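Local coordinates for calcium-dependent protein kinase, putative (Plasmodium falciparum, PDB 3MSE) that probably phosphorylates protein serine and threonine residues under calcium control, and here comprises the C-terminal EF-hand domain, which binds two calcium ions, at residues A[36-41]-A[90-95]; A[22-27]-A[174-179]. All coordinates share one frame; numbering follows the deposited sequence.

How the contacts relate
Both contacts use helix 18-48. Contact 2 takes its earlier part, 22-27, and contact 1 its later part, 36-41. The chain then runs through 90-95, the partner in contact 1, and closes contact 2 with 174-179 near its C-terminus. Contact 1 is therefore nested inside the loop closed by contact 2. The centres lie 28 Å apart, on opposite sides of the chain's centre, and the nearest atoms are about 11 Å apart, so the two do not touch. One long helix thus carries two groups of helices, each with its own calcium ion. Both contacts also meet the second subunit, so this helix takes part in the dimer as well.

Contact 1 (A[36-41]-A[90-95]); sequences NHIKYI and ITYTEF
I41 and F95 lie at the closest backbone approach, with I41 CA and F95 CA 8.4 Å apart. Residues 36-41 are a middle part of helix 18-48, while 90-95 lead into the first turn of helix 92-99. No hydrogen bond joins the two segments. Both I41 and F95 set out from their backbones toward the facing segment. The methyl CG2 of I41 meets the F95 ring obliquely, with I41 CG2 4.0 Å from F95 CD1. CG of F95 is anti to the backbone N (chi1 -180°), which carries the ring out to helix 18-48, where it also touches L44, F45 and L48. M96 and C99 add to the cover of I41. One turn earlier, I38 is crossed at about a right angle by Y92. The touching atoms are I38 CG2 and Y92 OH, at 3.4 Å. The hydroxyl's hydrogen bond is made to N42 OD1, on the same helix as I38, while the I38 methyl only packs beside it. Behind the interface, T91 and E94 form a capping box. T91 OG1 accepts from E94 N at 3.1 Å, and T91 N gives a nearly straight bond to E94 OE2, also at 3.1 Å, from above the carboxylate plane. This probably helps set the first turn, from which Y92 and F95 project. The entering helix of the first EF-hand thus packs on the exiting helix of the second, as in paired EF-hands. The I41-F95 pair is apolar, whereas at I38 a tyrosine oxygen lies against a methyl and is satisfied by N42.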
# COMPACT_ATOMS: atom_id res chain seq x y z
N ASN A 36 9.29 1.82 -2.54
CA ASN A 36 10.41 2.07 -3.45
C ASN A 36 9.93 2.73 -4.74
O ASN A 36 10.54 3.70 -5.19
CB ASN A 36 11.19 0.79 -3.75
CG ASN A 36 12.00 0.30 -2.56
OD1 ASN A 36 12.61 1.09 -1.83
ND2 ASN A 36 12.01 -1.01 -2.37
N HIS A 37 8.85 2.19 -5.32
CA HIS A 37 8.20 2.80 -6.49
C HIS A 37 7.82 4.25 -6.20
O HIS A 37 8.16 5.15 -6.98
CB HIS A 37 6.95 2.01 -6.93
CG HIS A 37 7.23 0.64 -7.47
ND1 HIS A 37 8.18 0.40 -8.44
CD2 HIS A 37 6.65 -0.55 -7.21
CE1 HIS A 37 8.20 -0.89 -8.73
NE2 HIS A 37 7.27 -1.49 -8.00
N ILE A 38 7.16 4.48 -5.07
CA ILE A 38 6.77 5.84 -4.68
C ILE A 38 7.97 6.76 -4.50
O ILE A 38 7.92 7.94 -4.86
CB ILE A 38 5.88 5.85 -3.42
CG1 ILE A 38 4.58 5.10 -3.69
CG2 ILE A 38 5.60 7.28 -2.97
CD1 ILE A 38 3.72 4.92 -2.46
N LYS A 39 9.06 6.22 -3.96
CA LYS A 39 10.29 7.00 -3.79
C LYS A 39 10.82 7.48 -5.15
O LYS A 39 11.20 8.64 -5.29
CB LYS A 39 11.35 6.17 -3.05
CG LYS A 39 12.49 6.98 -2.45
CD LYS A 39 13.37 6.14 -1.50
CE LYS A 39 12.57 5.61 -0.29
NZ LYS A 39 12.14 6.68 0.68
N TYR A 40 10.84 6.58 -6.14
CA TYR A 40 11.26 6.96 -7.50
C TYR A 40 10.38 8.10 -8.02
O TYR A 40 10.90 9.13 -8.46
CB TYR A 40 11.28 5.77 -8.47
CG TYR A 40 11.73 6.18 -9.86
CD1 TYR A 40 13.10 6.34 -10.15
CD2 TYR A 40 10.81 6.45 -10.88
CE1 TYR A 40 13.52 6.74 -11.43
CE2 TYR A 40 11.22 6.84 -12.14
CZ TYR A 40 12.57 6.99 -12.41
OH TYR A 40 12.96 7.37 -13.67
N ILE A 41 9.07 7.92 -7.93
CA ILE A 41 8.12 8.96 -8.35
C ILE A 41 8.39 10.26 -7.59
O ILE A 41 8.30 11.36 -8.16
CB ILE A 41 6.64 8.49 -8.23
CG1 ILE A 41 6.37 7.35 -9.22
CG2 ILE A 41 5.67 9.64 -8.48
CD1 ILE A 41 5.11 6.53 -8.92
N ILE A 90 -0.27 20.91 -11.47
CA ILE A 90 -0.53 19.52 -11.20
C ILE A 90 0.09 19.14 -9.88
O ILE A 90 1.29 19.38 -9.66
CB ILE A 90 0.00 18.61 -12.34
CG1 ILE A 90 -0.90 18.77 -13.57
CG2 ILE A 90 0.07 17.16 -11.90
CD1 ILE A 90 -0.15 18.78 -14.87
N THR A 91 -0.71 18.55 -9.00
CA THR A 91 -0.22 18.25 -7.66
C THR A 91 0.60 16.98 -7.63
O THR A 91 0.55 16.17 -8.57
CB THR A 91 -1.37 18.07 -6.62
OG1 THR A 91 -2.12 16.91 -6.96
CG2 THR A 91 -2.30 19.30 -6.59
N TYR A 92 1.32 16.81 -6.53
CA TYR A 92 2.03 15.58 -6.26
C TYR A 92 1.15 14.34 -6.39
O TYR A 92 1.54 13.33 -7.02
CB TYR A 92 2.65 15.62 -4.86
CG TYR A 92 3.16 14.28 -4.45
CD1 TYR A 92 4.36 13.78 -4.96
CD2 TYR A 92 2.42 13.46 -3.59
CE1 TYR A 92 4.82 12.53 -4.60
CE2 TYR A 92 2.87 12.20 -3.22
CZ TYR A 92 4.07 11.74 -3.73
OH TYR A 92 4.53 10.50 -3.38
N THR A 93 -0.02 14.40 -5.77
CA THR A 93 -0.97 13.29 -5.81
C THR A 93 -1.44 13.00 -7.24
O THR A 93 -1.55 11.85 -7.63
CB THR A 93 -2.17 13.57 -4.86
OG1 THR A 93 -1.66 13.62 -3.53
CG2 THR A 93 -3.21 12.45 -4.94
N GLU A 94 -1.73 14.04 -8.00
CA GLU A 94 -2.17 13.89 -9.39
C GLU A 94 -1.09 13.32 -10.33
O GLU A 94 -1.40 12.52 -11.24
CB GLU A 94 -2.72 15.20 -9.92
CG GLU A 94 -3.97 15.65 -9.12
CD GLU A 94 -4.30 17.13 -9.29
OE1 GLU A 94 -5.31 17.57 -8.68
OE2 GLU A 94 -3.59 17.85 -10.03
N PHE A 95 0.16 13.71 -10.08
CA PHE A 95 1.32 13.26 -10.85
C PHE A 95 1.51 11.79 -10.57
O PHE A 95 1.70 10.98 -11.46
CB PHE A 95 2.58 14.04 -10.43
CG PHE A 95 3.83 13.64 -11.19
CD1 PHE A 95 4.88 12.99 -10.55
CD2 PHE A 95 3.97 13.93 -12.56
CE1 PHE A 95 6.05 12.64 -11.25
CE2 PHE A 95 5.13 13.57 -13.27
CZ PHE A 95 6.16 12.94 -12.63

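Contact 2 (A[22-27]-A[174-179]); sequences IIINIM and DYMLST
Among residues 22-27 and 174-179 the nearest CA atoms are those of I23 and M176, 8.9 Å apart. M176 carries the contact from its side. Its chain bends at chi2 (-59°) and again at chi3 (-62°), and this brings the CE methyl to three side chains of the other helix. The tightest is I23, whose CG2 branch lies 3.6 Å from M176 CE. The same I23 CG2 is 3.8 Å from M176 SD, so it touches sulfur and methyl alike. From I24 it is the end of the long branch that arrives, with I24 CD1 4.0 Å from M176 CE. The I23 and I24 side chains both run at a slant to M176. M27, in contrast, reaches M176 tip to tip, and M27 CE stands 4.1 Å from M176 CE. The meetings are apolar, and all four residues are buried. Past M176 the chain is bonded back on itself: S178 OG to Y175 O, and both T179 N and T179 OG1 to M176 O. The T179 OG1 to M176 O bond, 2.7 Å, uses a lone pair in the carbonyl plane. T179 OG1 is also hydrogen-bonded to R20 NH1 of helix 18-48. T179 CG2 rests over one face of the Y175 ring, offset toward its rim. Other helices join this core: F147 of helix 141-152 lies on I23, and L110 of helix 109-117 meets both M27 and M176. The early part of helix 18-48 thus packs against helices of the C-terminal EF-hand region, while W102 of the second subunit packs on I24 and M27.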
# COMPACT_ATOMS: atom_id res chain seq x y z
N ILE A 22 5.88 -13.38 11.37
CA ILE A 22 6.52 -13.79 10.11
C ILE A 22 5.62 -13.43 8.92
O ILE A 22 6.08 -12.82 7.94
CB ILE A 22 6.89 -15.28 10.14
CG1 ILE A 22 8.10 -15.45 11.06
CG2 ILE A 22 7.25 -15.78 8.69
CD1 ILE A 22 8.29 -16.85 11.57
N ILE A 23 4.34 -13.75 9.06
CA ILE A 23 3.31 -13.36 8.10
C ILE A 23 3.23 -11.85 7.92
O ILE A 23 3.13 -11.35 6.79
CB ILE A 23 1.92 -13.94 8.52
CG1 ILE A 23 1.95 -15.47 8.51
CG2 ILE A 23 0.78 -13.41 7.61
CD1 ILE A 23 0.81 -16.15 9.31
N ILE A 24 3.30 -11.10 9.03
CA ILE A 24 3.38 -9.63 8.95
C ILE A 24 4.61 -9.19 8.14
O ILE A 24 4.52 -8.25 7.36
CB ILE A 24 3.42 -8.93 10.38
CG1 ILE A 24 2.13 -9.15 11.19
CG2 ILE A 24 3.72 -7.46 10.22
CD1 ILE A 24 0.91 -8.32 10.73
N ASN A 25 5.75 -9.85 8.34
CA ASN A 25 6.98 -9.51 7.56
C ASN A 25 6.85 -9.68 6.02
O ASN A 25 7.42 -8.89 5.26
CB ASN A 25 8.20 -10.28 8.07
CG ASN A 25 8.94 -9.53 9.16
OD1 ASN A 25 9.95 -8.88 8.90
ND2 ASN A 25 8.43 -9.60 10.39
N ILE A 26 6.08 -10.68 5.60
CA ILE A 26 5.74 -10.86 4.18
C ILE A 26 5.02 -9.63 3.63
O ILE A 26 5.40 -9.08 2.59
CB ILE A 26 4.86 -12.13 3.94
CG1 ILE A 26 5.65 -13.39 4.28
CG2 ILE A 26 4.34 -12.19 2.48
CD1 ILE A 26 4.75 -14.60 4.57
N MET A 27 4.00 -9.19 4.35
CA MET A 27 3.29 -7.96 4.00
C MET A 27 4.19 -6.73 4.07
O MET A 27 4.08 -5.82 3.24
CB MET A 27 2.07 -7.79 4.88
CG MET A 27 0.98 -8.79 4.60
SD MET A 27 -0.53 -8.37 5.49
CE MET A 27 -0.12 -8.98 7.11
N ASP A 174 -9.57 -13.82 8.24
CA ASP A 174 -10.31 -13.62 9.49
C ASP A 174 -9.38 -13.67 10.69
O ASP A 174 -9.50 -12.85 11.60
CB ASP A 174 -11.43 -14.65 9.64
CG ASP A 174 -12.61 -14.39 8.70
OD1 ASP A 174 -12.69 -13.31 8.07
OD2 ASP A 174 -13.47 -15.30 8.58
N TYR A 175 -8.44 -14.62 10.69
CA TYR A 175 -7.48 -14.67 11.80
C TYR A 175 -6.60 -13.42 11.86
O TYR A 175 -6.48 -12.79 12.91
CB TYR A 175 -6.62 -15.93 11.82
CG TYR A 175 -5.56 -15.86 12.91
CD1 TYR A 175 -5.90 -16.09 14.24
CD2 TYR A 175 -4.24 -15.52 12.61
CE1 TYR A 175 -4.93 -16.00 15.25
CE2 TYR A 175 -3.27 -15.43 13.60
CZ TYR A 175 -3.62 -15.67 14.92
OH TYR A 175 -2.66 -15.58 15.91
N MET A 176 -6.00 -13.06 10.73
CA MET A 176 -5.06 -11.93 10.72
C MET A 176 -5.75 -10.65 11.16
O MET A 176 -5.21 -9.90 11.98
CB MET A 176 -4.39 -11.77 9.35
CG MET A 176 -3.45 -12.92 8.96
SD MET A 176 -2.08 -13.19 10.12
CE MET A 176 -1.22 -11.63 9.99
N LEU A 177 -6.95 -10.40 10.63
CA LEU A 177 -7.74 -9.21 10.99
C LEU A 177 -8.03 -9.13 12.49
O LEU A 177 -7.97 -8.06 13.06
CB LEU A 177 -9.04 -9.13 10.19
CG LEU A 177 -8.92 -8.68 8.74
CD1 LEU A 177 -10.24 -8.93 8.01
CD2 LEU A 177 -8.50 -7.23 8.62
N SER A 178 -8.32 -10.27 13.11
CA SER A 178 -8.57 -10.32 14.55
C SER A 178 -7.34 -9.99 15.41
O SER A 178 -7.48 -9.82 16.62
CB SER A 178 -9.08 -11.69 14.93
OG SER A 178 -7.99 -12.60 15.02
N THR A 179 -6.15 -9.95 14.81
CA THR A 179 -4.92 -9.72 15.55
C THR A 179 -4.47 -8.29 15.40
O THR A 179 -3.53 -7.85 16.07
CB THR A 179 -3.75 -10.65 15.12
OG1 THR A 179 -3.25 -10.26 13.83
CG2 THR A 179 -4.18 -12.11 15.10